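Local coordinates for protein rhamnonate dehydratase (PDB 3FXG) that probably catalyses the magnesium-dependent dehydration of rhamnonate, a sugar acid, as a member of the enolase superfamily, at residues R284-G289 against D293-D298; K310-A315 against I336-T341. All coordinates share one frame; numbering follows the deposited sequence.

Contact 1: residues R284-G289 against D293-D298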
# COMPACT_ATOMS: atom_id res chain seq x y z
N ARG A 284 5.00 -17.97 9.32
CA ARG A 284 4.49 -16.62 9.54
C ARG A 284 4.01 -16.03 8.21
O ARG A 284 3.04 -15.26 8.17
CB ARG A 284 5.56 -15.71 10.16
CG ARG A 284 6.51 -15.05 9.17
CD ARG A 284 7.62 -14.29 9.90
NE ARG A 284 8.47 -13.54 8.97
CZ ARG A 284 9.58 -12.90 9.33
NH1 ARG A 284 9.99 -12.92 10.59
NH2 ARG A 284 10.29 -12.25 8.42
N LYS A 285 4.68 -16.41 7.13
CA LYS A 285 4.33 -15.93 5.79
C LYS A 285 2.99 -16.47 5.29
O LYS A 285 2.29 -15.80 4.53
CB LYS A 285 5.43 -16.30 4.80
CG LYS A 285 6.61 -15.36 4.83
CD LYS A 285 6.16 -13.95 4.47
CE LYS A 285 7.32 -13.00 4.32
NZ LYS A 285 6.85 -11.63 3.99
N LEU A 286 2.65 -17.69 5.69
CA LEU A 286 1.39 -18.28 5.26
C LEU A 286 0.20 -17.64 5.96
O LEU A 286 -0.92 -17.66 5.45
CB LEU A 286 1.40 -19.80 5.51
CG LEU A 286 2.09 -20.64 4.43
CD1 LEU A 286 3.53 -20.17 4.23
CD2 LEU A 286 2.04 -22.11 4.83
N VAL A 287 0.45 -17.07 7.13
CA VAL A 287 -0.61 -16.40 7.88
C VAL A 287 -0.74 -14.94 7.44
O VAL A 287 -1.84 -14.39 7.43
CB VAL A 287 -0.34 -16.47 9.41
CG1 VAL A 287 -1.39 -15.67 10.17
CG2 VAL A 287 -0.36 -17.92 9.86
N GLU A 288 0.38 -14.31 7.08
CA GLU A 288 0.35 -12.92 6.63
C GLU A 288 -0.55 -12.79 5.41
O GLU A 288 -0.42 -13.55 4.45
CB GLU A 288 1.75 -12.42 6.24
CG GLU A 288 2.79 -12.50 7.34
CD GLU A 288 4.13 -11.91 6.94
OE1 GLU A 288 4.38 -11.76 5.72
OE2 GLU A 288 4.94 -11.60 7.84
N GLY A 289 -1.46 -11.82 5.44
CA GLY A 289 -2.36 -11.64 4.32
C GLY A 289 -3.63 -12.46 4.47
O GLY A 289 -4.64 -12.17 3.84
N ASP A 293 -6.90 -20.46 4.14
CA ASP A 293 -7.93 -20.79 5.12
C ASP A 293 -7.47 -21.79 6.16
O ASP A 293 -8.02 -21.85 7.26
CB ASP A 293 -9.15 -21.32 4.39
CG ASP A 293 -9.70 -20.31 3.41
OD1 ASP A 293 -10.61 -19.55 3.80
OD2 ASP A 293 -9.20 -20.27 2.27
N ILE A 294 -6.45 -22.57 5.81
CA ILE A 294 -5.90 -23.57 6.71
C ILE A 294 -4.42 -23.78 6.41
O ILE A 294 -4.03 -23.86 5.25
CB ILE A 294 -6.59 -24.95 6.54
CG1 ILE A 294 -8.09 -24.83 6.76
CG2 ILE A 294 -6.00 -25.96 7.53
CD1 ILE A 294 -8.83 -26.14 6.56
N ILE A 295 -3.59 -23.86 7.45
CA ILE A 295 -2.18 -24.13 7.23
C ILE A 295 -1.98 -25.57 7.70
O ILE A 295 -2.58 -25.99 8.70
CB ILE A 295 -1.25 -23.14 7.97
CG1 ILE A 295 -1.47 -23.19 9.48
CG2 ILE A 295 -1.49 -21.73 7.42
CD1 ILE A 295 -0.47 -22.33 10.25
N GLN A 296 -1.16 -26.32 6.98
CA GLN A 296 -0.99 -27.74 7.27
C GLN A 296 0.44 -28.27 7.41
O GLN A 296 0.92 -29.01 6.56
CB GLN A 296 -1.71 -28.53 6.17
CG GLN A 296 -3.13 -28.03 5.92
CD GLN A 296 -3.70 -28.51 4.60
OE1 GLN A 296 -3.17 -28.20 3.53
NE2 GLN A 296 -4.80 -29.26 4.66
N PRO A 297 1.12 -27.91 8.50
CA PRO A 297 2.49 -28.40 8.67
C PRO A 297 2.50 -29.88 9.02
O PRO A 297 1.51 -30.41 9.53
CB PRO A 297 3.01 -27.55 9.82
CG PRO A 297 1.80 -27.37 10.67
CD PRO A 297 0.73 -27.05 9.63
N ASP A 298 3.62 -30.55 8.74
CA ASP A 298 3.79 -31.95 9.09
C ASP A 298 4.68 -31.87 10.33
O ASP A 298 5.77 -31.30 10.27
CB ASP A 298 4.49 -32.73 7.97
CG ASP A 298 4.60 -34.21 8.28
OD1 ASP A 298 5.25 -34.56 9.29
OD2 ASP A 298 4.05 -35.03 7.52

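Contact 2: residues K310-A315 against I336-T341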
# COMPACT_ATOMS: atom_id res chain seq x y z
N LYS A 310 4.47 -23.11 18.62
CA LYS A 310 4.66 -21.69 18.34
C LYS A 310 3.98 -21.28 17.04
O LYS A 310 3.46 -20.17 16.92
CB LYS A 310 6.15 -21.35 18.29
CG LYS A 310 6.86 -21.53 19.63
CD LYS A 310 8.29 -21.03 19.58
CE LYS A 310 8.96 -21.16 20.95
NZ LYS A 310 9.05 -22.58 21.38
N VAL A 311 3.99 -22.17 16.06
CA VAL A 311 3.35 -21.90 14.78
C VAL A 311 1.84 -21.79 15.00
O VAL A 311 1.19 -20.88 14.48
CB VAL A 311 3.64 -23.02 13.76
CG1 VAL A 311 2.68 -22.94 12.58
CG2 VAL A 311 5.09 -22.90 13.28
N ALA A 312 1.28 -22.70 15.80
CA ALA A 312 -0.15 -22.69 16.07
C ALA A 312 -0.58 -21.45 16.84
O ALA A 312 -1.65 -20.91 16.59
CB ALA A 312 -0.55 -23.95 16.85
N ALA A 313 0.27 -21.00 17.76
CA ALA A 313 -0.05 -19.81 18.55
C ALA A 313 -0.14 -18.56 17.68
O ALA A 313 -1.01 -17.72 17.90
CB ALA A 313 1.01 -19.62 19.63
N LEU A 314 0.75 -18.44 16.70
CA LEU A 314 0.73 -17.30 15.80
C LEU A 314 -0.56 -17.35 14.97
O LEU A 314 -1.25 -16.35 14.83
CB LEU A 314 1.95 -17.32 14.87
CG LEU A 314 2.06 -16.18 13.85
CD1 LEU A 314 3.51 -16.03 13.42
CD2 LEU A 314 1.17 -16.45 12.65
N ALA A 315 -0.87 -18.53 14.44
CA ALA A 315 -2.08 -18.70 13.64
C ALA A 315 -3.32 -18.40 14.50
O ALA A 315 -4.29 -17.83 14.01
CB ALA A 315 -2.15 -20.13 13.11
N ILE A 336 -5.66 -32.35 19.57
CA ILE A 336 -6.61 -32.44 20.67
C ILE A 336 -6.38 -31.39 21.76
O ILE A 336 -7.25 -31.18 22.60
CB ILE A 336 -6.52 -33.85 21.32
CG1 ILE A 336 -7.82 -34.18 22.06
CG2 ILE A 336 -5.35 -33.91 22.28
CD1 ILE A 336 -8.99 -34.43 21.13
N SER A 337 -5.25 -30.70 21.71
CA SER A 337 -4.90 -29.74 22.75
C SER A 337 -4.92 -28.24 22.49
O SER A 337 -4.79 -27.46 23.43
CB SER A 337 -3.51 -30.09 23.28
OG SER A 337 -2.54 -29.92 22.27
N GLN A 338 -5.07 -27.82 21.24
CA GLN A 338 -5.05 -26.40 20.94
C GLN A 338 -6.42 -25.77 20.67
O GLN A 338 -7.40 -26.47 20.40
CB GLN A 338 -4.12 -26.14 19.74
CG GLN A 338 -2.73 -26.74 19.91
CD GLN A 338 -1.96 -26.14 21.08
OE1 GLN A 338 -1.62 -26.83 22.04
NE2 GLN A 338 -1.68 -24.85 21.00
N PRO A 339 -6.50 -24.44 20.75
CA PRO A 339 -7.78 -23.77 20.50
C PRO A 339 -8.14 -23.66 19.02
O PRO A 339 -9.32 -23.55 18.68
CB PRO A 339 -7.58 -22.40 21.15
CG PRO A 339 -6.11 -22.15 20.95
CD PRO A 339 -5.51 -23.49 21.30
N ASN A 340 -7.13 -23.71 18.15
CA ASN A 340 -7.36 -23.58 16.71
C ASN A 340 -6.94 -24.79 15.87
O ASN A 340 -6.36 -24.63 14.80
CB ASN A 340 -6.63 -22.33 16.21
CG ASN A 340 -5.13 -22.41 16.40
OD1 ASN A 340 -4.65 -22.94 17.40
ND2 ASN A 340 -4.38 -21.85 15.45
N THR A 341 -7.25 -25.98 16.36
CA THR A 341 -6.92 -27.23 15.65
C THR A 341 -8.21 -28.05 15.64
O THR A 341 -8.36 -29.00 16.41
CB THR A 341 -5.80 -27.97 16.39
OG1 THR A 341 -6.10 -28.04 17.79
CG2 THR A 341 -4.47 -27.23 16.22

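Contact 1: residues R284-G289 against D293-D298
Ile295 meets the end of helix 279-287 through two branches. Its CG2 lies 4.0 Å from Leu286 CB, at the root of that side chain. Its CD1 reaches towards Val287 and stays 4.4 Å from Val287 CG2. Ile295 CG1 sits between the backbone N and the carbonyl carbon (chi1 60°), which leaves CG2 anti to the carbonyl carbon. The two methyls are thereby offered to neighbouring helix residues. All three residues are buried, and no hydrogen bond crosses between the segments.

The contact belongs to a beta-alpha-beta unit of the C-terminal barrel: strand 270-273, helix 279-287, strand 294-295. Leu286 also packs on Thr273, at the end of the first strand.

The other side of the helix end is polar and more open. Lys285 and Glu288 are partly exposed, and Lys285 NZ bonds Glu288 OE1 at 3.0 Å. The lysine approaches on the syn side of the carboxylate, 17° out of its plane. Both ends have second partners: Asp257 of a third subunit for Lys285 and Tyr318 of a second subunit for Glu288.

Past Ile295 the chain leads towards the magnesium site. Gln296 NE2 bonds Glu248, a magnesium ligand, while the Ile295 side chain is about 12 Å from the metal. Helix and strand meet here by apolar contact, with no directed bond between the two segments, whereas the polar groups on the far side of the helix pair with each other and also with neighbouring subunits.

Contact 2: residues K310-A315 against I336-T341
Asn340 reaches helix 305-316 with its side-chain amide and bonds a main-chain carbonyl. Asn340 ND2 donates to Ala312 O at 3.1 Å. The bond is bent, with an angle of 143° at the hydrogen. The donor is tilted 19° from the carbonyl plane, and the acceptor also lies off the plane of the amide. Asn340 CG stands between its own backbone N and carbonyl carbon (chi1 62°), and this rotation carries the amide across to the helix.

The same nitrogen comes alongside Ala315, with Asn340 ND2 3.7 Å from Ala315 CB. The amide oxygen makes no bond to the helix: Asn340 OD1 stands 3.7 Å from Ala312 O and 4.3 Å from Ala312 CB. Ala312 and Ala315 both direct their methyls at the loop. They are about one helical turn apart, and these short side chains let the amide come close to the backbone.

The helix belongs to the TIM-barrel-like C-terminal domain of the enolase superfamily. Residues 336-341 lie in the irregular connection from helix 329-335 to strand 344-347. The helix backbone keeps its own bonds here, as in Leu314 N to Lys310 O at 3.2 Å.

Gln338 adds a second, looser approach. Its chain folds at both chi1 and chi2, and its end comes near the methyl of Ala312.

Asn340 ND2 has another acceptor in Val320 O, so two carbonyls hold the buried amide nitrogen and limit its rotation. Asn340 is also tied through its backbone to Val322. Earlier in the loop, Thr160 OG1 lies within hydrogen-bonding distance of the carbonyl oxygens of both Ile336 and Gln338.

Contacts 1 and 2 are both buried where they touch, and they share a border. Leu314 of 310-315 packs on Arg284 and Val287 of 284-289, with Leu314 CD2 3.5 Å from Val287 CG2. Ile295 CD1 meets Val311 CG1 and Ala315 CB, each at 4.0 Å. On helix 305-316, Val311 and Leu314 therefore face contact 1, Ala312 faces the 336-341 loop, and Ala315 touches both. Where contact 1 sets a helix against an apolar barrel strand residue, contact 2 sets one against an irregular loop that brings a polar amide. Around both, the second subunit comes close: Leu314 packs on Leu314 of the second subunit.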